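Local atomic coordinates of carbon monoxide dehydrogenase (Thermococcus sp. AM4, PDB entry 6T7J), a protein that catalyses the reversible oxidation of carbon monoxide to carbon dioxide, probably passing the electrons through its iron-sulfur clusters to ferredoxin. Residues A[352-360]-A[395-403]; A[122-133]-A[236-244]. All coordinates share one frame; numbering follows the deposited sequence.

The two contacts share no helix or strand, and their nearest atoms are about 14 Å apart. Both are only partly buried. Contact 1 lies farther out, about 29 Å between its centre and that of the chain, and joins two loop regions at one end of a parallel sheet. It buries 446 Å² and relies on stacked flat groups and on side-chain bonds to backbone carbonyls. Contact 2, about 21 Å out by the same measure, joins two helix ends in the helical part of the chain. It buries 761 Å² and relies on backbone hydrogen bonds, a salt bridge and more extensive apolar packing. Its larger share of buried residues fits this more inward place.

Contact 1: residues A[352-360]-A[395-403]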
loop_
_atom_site.group_PDB
_atom_site.type_symbol
_atom_site.label_atom_id
_atom_site.label_comp_id
_atom_site.label_asym_id
_atom_site.label_seq_id
_atom_site.Cartn_x
_atom_site.Cartn_y
_atom_site.Cartn_z
ATOM N N ALA A 352 -27.261 -8.344 11.778
ATOM C CA ALA A 352 -28.472 -7.651 11.352
ATOM C C ALA A 352 -29.454 -8.587 10.668
ATOM O O ALA A 352 -30.654 -8.294 10.638
ATOM C CB ALA A 352 -28.129 -6.490 10.419
ATOM N N GLN A 353 -28.977 -9.708 10.126
ATOM C CA GLN A 353 -29.877 -10.640 9.464
ATOM C C GLN A 353 -30.690 -11.471 10.446
ATOM O O GLN A 353 -31.630 -12.152 10.023
ATOM C CB GLN A 353 -29.091 -11.551 8.520
ATOM C CG GLN A 353 -29.043 -11.025 7.092
ATOM C CD GLN A 353 -27.944 -11.660 6.262
ATOM O OE1 GLN A 353 -27.025 -12.279 6.796
ATOM N NE2 GLN A 353 -28.036 -11.507 4.946
ATOM N N CYS A 354 -30.365 -11.430 11.736
ATOM C CA CYS A 354 -31.198 -12.076 12.740
ATOM C C CYS A 354 -32.224 -11.120 13.335
ATOM O O CYS A 354 -32.926 -11.490 14.282
ATOM C CB CYS A 354 -30.326 -12.684 13.840
ATOM S SG CYS A 354 -29.417 -14.159 13.318
ATOM N N TYR A 355 -32.317 -9.906 12.804
ATOM C CA TYR A 355 -33.346 -8.952 13.197
ATOM C C TYR A 355 -33.971 -8.397 11.918
ATOM O O TYR A 355 -33.864 -8.976 10.830
ATOM C CB TYR A 355 -32.767 -7.837 14.077
ATOM C CG TYR A 355 -32.109 -8.310 15.350
ATOM C CD1 TYR A 355 -30.784 -8.729 15.357
ATOM C CD2 TYR A 355 -32.808 -8.326 16.552
ATOM C CE1 TYR A 355 -30.177 -9.159 16.523
ATOM C CE2 TYR A 355 -32.210 -8.754 17.721
ATOM C CZ TYR A 355 -30.897 -9.170 17.702
ATOM O OH TYR A 355 -30.299 -9.596 18.864
ATOM N N HIS A 356 -34.639 -7.254 12.044
ATOM C CA HIS A 356 -35.131 -6.499 10.902
ATOM C C HIS A 356 -34.124 -5.473 10.402
ATOM O O HIS A 356 -34.326 -4.908 9.321
ATOM C CB HIS A 356 -36.436 -5.783 11.267
ATOM C CG HIS A 356 -36.264 -4.697 12.287
ATOM N ND1 HIS A 356 -35.378 -4.795 13.338
ATOM C CD2 HIS A 356 -36.866 -3.491 12.415
ATOM C CE1 HIS A 356 -35.440 -3.698 14.069
ATOM N NE2 HIS A 356 -36.336 -2.890 13.530
ATOM N N THR A 357 -33.050 -5.241 11.156
ATOM C CA THR A 357 -32.135 -4.137 10.898
ATOM C C THR A 357 -31.574 -4.186 9.484
ATOM O O THR A 357 -31.176 -5.245 8.990
ATOM C CB THR A 357 -30.988 -4.172 11.911
ATOM O OG1 THR A 357 -31.517 -4.037 13.236
ATOM C CG2 THR A 357 -29.992 -3.052 11.642
ATOM N N LYS A 358 -31.540 -3.024 8.835
ATOM C CA LYS A 358 -30.967 -2.878 7.504
ATOM C C LYS A 358 -29.600 -2.204 7.596
ATOM O O LYS A 358 -29.471 -1.118 8.172
ATOM C CB LYS A 358 -31.896 -2.072 6.596
ATOM C CG LYS A 358 -33.203 -2.777 6.274
ATOM C CD LYS A 358 -34.353 -1.791 6.177
ATOM C CE LYS A 358 -35.579 -2.437 5.550
ATOM N NZ LYS A 358 -35.333 -2.846 4.138
ATOM N N VAL A 359 -28.593 -2.862 7.028
ATOM C CA VAL A 359 -27.241 -2.321 6.941
ATOM C C VAL A 359 -27.118 -1.622 5.586
ATOM O O VAL A 359 -27.027 -2.278 4.551
ATOM C CB VAL A 359 -26.187 -3.427 7.089
ATOM C CG1 VAL A 359 -24.792 -2.899 6.758
ATOM C CG2 VAL A 359 -26.226 -4.020 8.492
ATOM N N ILE A 360 -27.128 -0.290 5.597
ATOM C CA ILE A 360 -27.080 0.495 4.365
ATOM C C ILE A 360 -25.644 0.957 4.150
ATOM O O ILE A 360 -25.124 1.780 4.912
ATOM C CB ILE A 360 -28.046 1.689 4.410
ATOM C CG1 ILE A 360 -29.496 1.222 4.302
ATOM C CG2 ILE A 360 -27.750 2.658 3.280
ATOM C CD1 ILE A 360 -30.192 1.065 5.628
ATOM N N ASN A 395 -39.120 0.655 7.858
ATOM C CA ASN A 395 -38.773 -0.590 8.532
ATOM C C ASN A 395 -39.185 -0.600 9.998
ATOM O O ASN A 395 -39.249 -1.679 10.597
ATOM C CB ASN A 395 -37.271 -0.859 8.425
ATOM C CG ASN A 395 -36.913 -2.291 8.773
ATOM O OD1 ASN A 395 -37.689 -3.216 8.521
ATOM N ND2 ASN A 395 -35.738 -2.483 9.359
ATOM N N TYR A 396 -39.435 0.570 10.586
ATOM C CA TYR A 396 -39.865 0.628 11.987
ATOM C C TYR A 396 -40.964 -0.365 12.373
ATOM O O TYR A 396 -40.844 -0.972 13.451
ATOM C CB TYR A 396 -40.309 2.053 12.346
ATOM C CG TYR A 396 -40.796 2.197 13.776
ATOM C CD1 TYR A 396 -39.896 2.272 14.833
ATOM C CD2 TYR A 396 -42.155 2.261 14.068
ATOM C CE1 TYR A 396 -40.334 2.405 16.141
ATOM C CE2 TYR A 396 -42.603 2.394 15.375
ATOM C CZ TYR A 396 -41.686 2.467 16.405
ATOM O OH TYR A 396 -42.121 2.600 17.704
ATOM N N PRO A 397 -42.034 -0.573 11.596
ATOM C CA PRO A 397 -43.060 -1.546 12.021
ATOM C C PRO A 397 -42.552 -2.972 12.171
ATOM O O PRO A 397 -43.242 -3.792 12.790
ATOM C CB PRO A 397 -44.116 -1.452 10.912
ATOM C CG PRO A 397 -43.956 -0.090 10.362
ATOM C CD PRO A 397 -42.484 0.198 10.421
ATOM N N ASN A 398 -41.380 -3.299 11.634
ATOM C CA ASN A 398 -40.858 -4.658 11.681
ATOM C C ASN A 398 -40.006 -4.929 12.913
ATOM O O ASN A 398 -39.424 -6.014 13.017
ATOM C CB ASN A 398 -40.044 -4.952 10.420
ATOM C CG ASN A 398 -40.888 -4.921 9.165
ATOM O OD1 ASN A 398 -41.998 -5.456 9.138
ATOM N ND2 ASN A 398 -40.370 -4.290 8.116
ATOM N N ARG A 399 -39.918 -3.985 13.838
ATOM C CA ARG A 399 -39.079 -4.169 15.017
ATOM C C ARG A 399 -39.652 -5.258 15.912
ATOM O O ARG A 399 -40.760 -5.093 16.440
ATOM C CB ARG A 399 -38.956 -2.864 15.798
ATOM C CG ARG A 399 -38.323 -3.043 17.168
ATOM C CD ARG A 399 -38.487 -1.802 18.023
ATOM N NE ARG A 399 -37.819 -0.646 17.436
ATOM C CZ ARG A 399 -37.456 0.432 18.120
ATOM N NH1 ARG A 399 -36.852 1.438 17.503
ATOM N NH2 ARG A 399 -37.696 0.505 19.423
ATOM N N PRO A 400 -38.948 -6.373 16.116
ATOM C CA PRO A 400 -39.446 -7.395 17.045
ATOM C C PRO A 400 -39.412 -6.898 18.480
ATOM O O PRO A 400 -38.413 -7.084 19.184
ATOM C CB PRO A 400 -38.484 -8.568 16.827
ATOM C CG PRO A 400 -37.217 -7.924 16.363
ATOM C CD PRO A 400 -37.625 -6.717 15.565
ATOM N N ARG A 401 -40.498 -6.254 18.916
ATOM C CA ARG A 401 -40.537 -5.677 20.256
ATOM C C ARG A 401 -40.397 -6.734 21.343
ATOM O O ARG A 401 -40.001 -6.404 22.466
ATOM C CB ARG A 401 -41.834 -4.890 20.450
ATOM C CG ARG A 401 -41.941 -3.658 19.568
ATOM C CD ARG A 401 -42.892 -2.629 20.163
ATOM N NE ARG A 401 -42.817 -1.349 19.463
ATOM C CZ ARG A 401 -42.016 -0.349 19.815
ATOM N NH1 ARG A 401 -42.014 0.777 19.116
ATOM N NH2 ARG A 401 -41.216 -0.471 20.865
ATOM N N ASP A 402 -40.704 -7.995 21.033
ATOM C CA ASP A 402 -40.519 -9.078 21.991
ATOM C C ASP A 402 -39.048 -9.362 22.270
ATOM O O ASP A 402 -38.728 -9.925 23.322
ATOM C CB ASP A 402 -41.202 -10.347 21.480
ATOM C CG ASP A 402 -40.830 -10.669 20.044
ATOM O OD1 ASP A 402 -40.974 -9.779 19.180
ATOM O OD2 ASP A 402 -40.392 -11.808 19.778
ATOM N N ARG A 403 -38.151 -8.987 21.357
ATOM C CA ARG A 403 -36.724 -9.251 21.492
ATOM C C ARG A 403 -35.916 -7.969 21.680
ATOM O O ARG A 403 -34.733 -7.919 21.335
ATOM C CB ARG A 403 -36.203 -10.021 20.280
ATOM C CG ARG A 403 -37.003 -11.261 19.934
ATOM C CD ARG A 403 -36.751 -11.688 18.497
ATOM N NE ARG A 403 -35.333 -11.918 18.237
ATOM C CZ ARG A 403 -34.783 -11.905 17.028
ATOM N NH1 ARG A 403 -33.482 -12.125 16.886
ATOM N NH2 ARG A 403 -35.533 -11.674 15.958
#
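The guanidinium of Arg-403 lies flat on the ring of Tyr-355, with the planes 9° apart and the centres 4.6 Å apart. The cation-pi contact is off-centre, and NH1 sits over the CE2 side of the ring. Pro-400 CG lies at the edge of the same ring. In the plane of the guanidinium, at its own edge, is the carbonyl of Cys-354. Arg-403 NH1 donates to Cys-354 O at 2.7 Å, and NH2 adds a weak bond. Stack and bonds together fix the guanidinium against the ring.

The His-356 ring carries two CH-pi contacts on one face. Arg-399 CA stands 3.6 Å from its centroid, and Pro-400 CD also packs there. Asn-395 O lies at its edge, in plane. With chi1 at 67°, the imidazole CG falls between the backbone N and the carbonyl carbon, which turns the ring onto the 398-400 backbone. His-356 NE2 bonds outside the contact to Glu-335, which also pairs with Arg-399.

Asn-395 ND2 donates to His-356 O at 2.8 Å, coming from above the carbonyl plane. The amide is fixed from its other end: Asn-398 ND2 gives a nearly straight bond (172°) to Asn-395 OD1. Lys-358 CE packs on Asn-395 CG at 3.5 Å.

The contact joins the chain entering strand 358-361 to the end of helix 381-395 and the loop after it, at the strand-entry side of a Rossmann-like parallel alpha/beta fold.

Contact 2: residues A[122-133]-A[236-244]; sequences YKLTDVEKLKSL and YLSDILFGT
Hydrogen bonds centre on Ile-240 O, which accepts from two backbone N-H groups and one hydroxyl. Thr-125 N meets it at 3.0 Å, almost in line with the carbonyl bond. Asp-126 N comes in tilted from the carbonyl plane, in a nearly straight bond (N-H...O 168°). Thr-125 OG1 approaches from above that plane.

The charged contacts gather at Lys-129. Its NZ donates to Asp-239 OD2 at 2.8 Å in a salt bridge, on the anti lone pair. Outside the contact, NZ also pairs with Glu-420, and Asp-239 with Arg-313 and Arg-527. The lysine chain bends at chi2 (132°) and crosses the Tyr-236 ring, laying CE over one face, 3.8 Å from the centroid; NZ adds a cation-pi contact there. Trimming this lysine to alanine is likely to cost Asp-239 and Glu-420 a cation each and to bare that Tyr-236 face.

Apolar packing fills the rest. Leu-133 CD2 touches Tyr-236 CD1 at 3.6 Å, and Ile-240 CD1 packs on Leu-130. The rings of Tyr-122 and Phe-242 meet rim to rim, with CD1 of Tyr-122 3.5 Å from CE1 of Phe-242.

Asp-126 is the N-cap of helix 127-136, its OD1 accepting from Lys-129 N at 2.9 Å. Its other oxygen accepts from Thr-244 OG1, though that bond is modelled doubtfully short. A capped helix start thus meets the C-terminal end of helix 212-242, a joint in the N-terminal helical region of this dehydrogenase family.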
loop_
_atom_site.group_PDB
_atom_site.type_symbol
_atom_site.label_atom_id
_atom_site.label_comp_id
_atom_site.label_asym_id
_atom_site.label_seq_id
_atom_site.Cartn_x
_atom_site.Cartn_y
_atom_site.Cartn_z
ATOM N N TYR A 122 -24.090 22.135 0.353
ATOM C CA TYR A 122 -23.013 22.340 1.308
ATOM C C TYR A 122 -22.542 23.786 1.242
ATOM O O TYR A 122 -22.456 24.375 0.159
ATOM C CB TYR A 122 -21.847 21.384 1.042
ATOM C CG TYR A 122 -22.208 19.928 1.221
ATOM C CD1 TYR A 122 -22.060 19.306 2.454
ATOM C CD2 TYR A 122 -22.705 19.179 0.163
ATOM C CE1 TYR A 122 -22.393 17.977 2.628
ATOM C CE2 TYR A 122 -23.040 17.848 0.327
ATOM C CZ TYR A 122 -22.882 17.252 1.562
ATOM O OH TYR A 122 -23.213 15.927 1.736
ATOM N N LYS A 123 -22.241 24.348 2.408
ATOM C CA LYS A 123 -21.909 25.754 2.569
ATOM C C LYS A 123 -20.434 25.919 2.907
ATOM O O LYS A 123 -19.726 24.962 3.230
ATOM C CB LYS A 123 -22.762 26.388 3.680
ATOM C CG LYS A 123 -24.204 26.679 3.303
ATOM C CD LYS A 123 -25.158 25.642 3.882
ATOM C CE LYS A 123 -26.236 25.262 2.877
ATOM N NZ LYS A 123 -27.071 24.129 3.364
ATOM N N LEU A 124 -19.975 27.163 2.817
ATOM C CA LEU A 124 -18.753 27.604 3.479
ATOM C C LEU A 124 -19.208 28.313 4.749
ATOM O O LEU A 124 -19.574 29.490 4.715
ATOM C CB LEU A 124 -17.928 28.516 2.578
ATOM C CG LEU A 124 -17.329 27.898 1.314
ATOM C CD1 LEU A 124 -16.642 28.966 0.476
ATOM C CD2 LEU A 124 -16.358 26.784 1.670
ATOM N N THR A 125 -19.216 27.586 5.866
ATOM C CA THR A 125 -19.780 28.120 7.100
ATOM C C THR A 125 -18.751 28.821 7.977
ATOM O O THR A 125 -19.102 29.771 8.686
ATOM C CB THR A 125 -20.454 27.006 7.904
ATOM O OG1 THR A 125 -19.458 26.112 8.414
ATOM C CG2 THR A 125 -21.424 26.230 7.029
ATOM N N ASP A 126 -17.498 28.379 7.953
ATOM C CA ASP A 126 -16.427 29.008 8.719
ATOM C C ASP A 126 -15.504 29.715 7.730
ATOM O O ASP A 126 -14.466 29.188 7.324
ATOM C CB ASP A 126 -15.673 27.980 9.572
ATOM C CG ASP A 126 -14.942 28.616 10.741
ATOM O OD1 ASP A 126 -14.419 29.743 10.579
ATOM O OD2 ASP A 126 -14.893 27.989 11.821
ATOM N N VAL A 127 -15.901 30.927 7.339
ATOM C CA VAL A 127 -15.093 31.711 6.411
ATOM C C VAL A 127 -13.814 32.190 7.084
ATOM O O VAL A 127 -12.788 32.388 6.419
ATOM C CB VAL A 127 -15.926 32.883 5.857
ATOM C CG1 VAL A 127 -15.153 33.636 4.791
ATOM C CG2 VAL A 127 -17.246 32.369 5.300
ATOM N N GLU A 128 -13.843 32.366 8.406
ATOM C CA GLU A 128 -12.648 32.783 9.133
ATOM C C GLU A 128 -11.569 31.710 9.080
ATOM O O GLU A 128 -10.396 32.003 8.811
ATOM C CB GLU A 128 -13.010 33.113 10.582
ATOM C CG GLU A 128 -13.188 34.592 10.849
ATOM C CD GLU A 128 -11.999 35.402 10.377
ATOM O OE1 GLU A 128 -11.854 35.666 9.198
ATOM O OE2 GLU A 128 -11.160 35.788 11.131
ATOM N N LYS A 129 -11.951 30.459 9.346
ATOM C CA LYS A 129 -11.006 29.354 9.235
ATOM C C LYS A 129 -10.475 29.230 7.814
ATOM O O LYS A 129 -9.277 29.000 7.611
ATOM C CB LYS A 129 -11.673 28.051 9.676
ATOM C CG LYS A 129 -10.704 26.937 10.023
ATOM C CD LYS A 129 -11.066 26.295 11.353
ATOM C CE LYS A 129 -10.245 25.043 11.604
ATOM N NZ LYS A 129 -10.340 24.582 13.014
ATOM N N LEU A 130 -11.352 29.384 6.818
ATOM C CA LEU A 130 -10.930 29.302 5.423
ATOM C C LEU A 130 -9.885 30.364 5.102
ATOM O O LEU A 130 -8.827 30.062 4.536
ATOM C CB LEU A 130 -12.150 29.437 4.507
ATOM C CG LEU A 130 -11.964 29.874 3.051
ATOM C CD1 LEU A 130 -11.089 28.901 2.284
ATOM C CD2 LEU A 130 -13.316 30.017 2.368
ATOM N N LYS A 131 -10.159 31.617 5.473
ATOM C CA LYS A 131 -9.223 32.694 5.177
ATOM C C LYS A 131 -7.903 32.509 5.920
ATOM O O LYS A 131 -6.828 32.713 5.345
ATOM C CB LYS A 131 -9.855 34.045 5.515
ATOM C CG LYS A 131 -11.019 34.418 4.608
ATOM C CD LYS A 131 -11.289 35.913 4.623
ATOM C CE LYS A 131 -12.668 36.218 5.186
ATOM N NZ LYS A 131 -13.265 37.447 4.591
ATOM N N SER A 132 -7.957 32.102 7.192
ATOM C CA SER A 132 -6.720 31.943 7.952
ATOM C C SER A 132 -5.884 30.784 7.421
ATOM O O SER A 132 -4.656 30.899 7.309
ATOM C CB SER A 132 -7.031 31.749 9.436
ATOM O OG SER A 132 -5.918 31.194 10.116
ATOM N N LEU A 133 -6.526 29.662 7.085
ATOM C CA LEU A 133 -5.793 28.534 6.519
ATOM C C LEU A 133 -5.204 28.888 5.161
ATOM O O LEU A 133 -4.084 28.474 4.837
ATOM C CB LEU A 133 -6.709 27.314 6.410
ATOM C CG LEU A 133 -6.183 26.120 5.606
ATOM C CD1 LEU A 133 -4.899 25.576 6.217
ATOM C CD2 LEU A 133 -7.238 25.028 5.503
ATOM N N TYR A 236 -9.575 20.433 9.022
ATOM C CA TYR A 236 -9.768 21.838 8.674
ATOM C C TYR A 236 -10.931 22.015 7.707
ATOM O O TYR A 236 -11.746 22.932 7.868
ATOM C CB TYR A 236 -8.483 22.413 8.080
ATOM C CG TYR A 236 -7.701 23.292 9.034
ATOM C CD1 TYR A 236 -7.896 24.666 9.061
ATOM C CD2 TYR A 236 -6.762 22.746 9.903
ATOM C CE1 TYR A 236 -7.182 25.475 9.930
ATOM C CE2 TYR A 236 -6.042 23.548 10.775
ATOM C CZ TYR A 236 -6.257 24.911 10.783
ATOM O OH TYR A 236 -5.546 25.714 11.646
ATOM N N LEU A 237 -11.044 21.136 6.708
ATOM C CA LEU A 237 -12.123 21.266 5.736
ATOM C C LEU A 237 -13.467 20.859 6.322
ATOM O O LEU A 237 -14.493 21.453 5.973
ATOM C CB LEU A 237 -11.810 20.440 4.491
ATOM C CG LEU A 237 -10.690 21.005 3.615
ATOM C CD1 LEU A 237 -10.607 20.243 2.317
ATOM C CD2 LEU A 237 -10.899 22.486 3.351
ATOM N N SER A 238 -13.493 19.862 7.213
ATOM C CA SER A 238 -14.741 19.531 7.893
ATOM C C SER A 238 -15.217 20.699 8.744
ATOM O O SER A 238 -16.420 20.977 8.810
ATOM C CB SER A 238 -14.560 18.278 8.748
ATOM O OG SER A 238 -13.864 17.272 8.035
ATOM N N ASP A 239 -14.284 21.403 9.394
ATOM C CA ASP A 239 -14.656 22.594 10.151
ATOM C C ASP A 239 -15.160 23.699 9.229
ATOM O O ASP A 239 -16.170 24.349 9.525
ATOM C CB ASP A 239 -13.467 23.088 10.975
ATOM C CG ASP A 239 -13.173 22.199 12.169
ATOM O OD1 ASP A 239 -13.959 21.260 12.420
ATOM O OD2 ASP A 239 -12.158 22.439 12.855
ATOM N N ILE A 240 -14.470 23.925 8.108
ATOM C CA ILE A 240 -14.872 24.980 7.181
ATOM C C ILE A 240 -16.259 24.699 6.612
ATOM O O ILE A 240 -17.070 25.616 6.431
ATOM C CB ILE A 240 -13.819 25.133 6.066
ATOM C CG1 ILE A 240 -12.560 25.811 6.612
ATOM C CG2 ILE A 240 -14.379 25.914 4.881
ATOM C CD1 ILE A 240 -11.321 25.547 5.789
ATOM N N LEU A 241 -16.563 23.427 6.344
ATOM C CA LEU A 241 -17.825 23.081 5.699
ATOM C C LEU A 241 -18.978 22.995 6.693
ATOM O O LEU A 241 -20.087 23.447 6.392
ATOM C CB LEU A 241 -17.682 21.758 4.942
ATOM C CG LEU A 241 -17.074 21.800 3.535
ATOM C CD1 LEU A 241 -16.527 20.433 3.146
ATOM C CD2 LEU A 241 -18.095 22.277 2.512
ATOM N N PHE A 242 -18.747 22.419 7.876
ATOM C CA PHE A 242 -19.826 22.136 8.818
ATOM C C PHE A 242 -19.696 22.889 10.136
ATOM O O PHE A 242 -20.498 22.656 11.048
ATOM C CB PHE A 242 -19.906 20.632 9.097
ATOM C CG PHE A 242 -19.966 19.791 7.859
ATOM C CD1 PHE A 242 -21.028 19.908 6.977
ATOM C CD2 PHE A 242 -18.958 18.888 7.574
ATOM C CE1 PHE A 242 -21.085 19.137 5.835
ATOM C CE2 PHE A 242 -19.009 18.117 6.435
ATOM C CZ PHE A 242 -20.074 18.241 5.562
ATOM N N GLY A 243 -18.714 23.778 10.268
ATOM C CA GLY A 243 -18.577 24.558 11.482
ATOM C C GLY A 243 -17.500 24.039 12.412
ATOM O O GLY A 243 -17.358 22.826 12.595
ATOM N N THR A 244 -16.729 24.951 12.993
ATOM C CA THR A 244 -15.735 24.563 13.987
ATOM C C THR A 244 -16.439 24.191 15.288
ATOM O O THR A 244 -17.271 24.965 15.779
ATOM C CB THR A 244 -14.739 25.697 14.229
ATOM O OG1 THR A 244 -14.089 26.035 12.998
ATOM C CG2 THR A 244 -13.692 25.279 15.250
#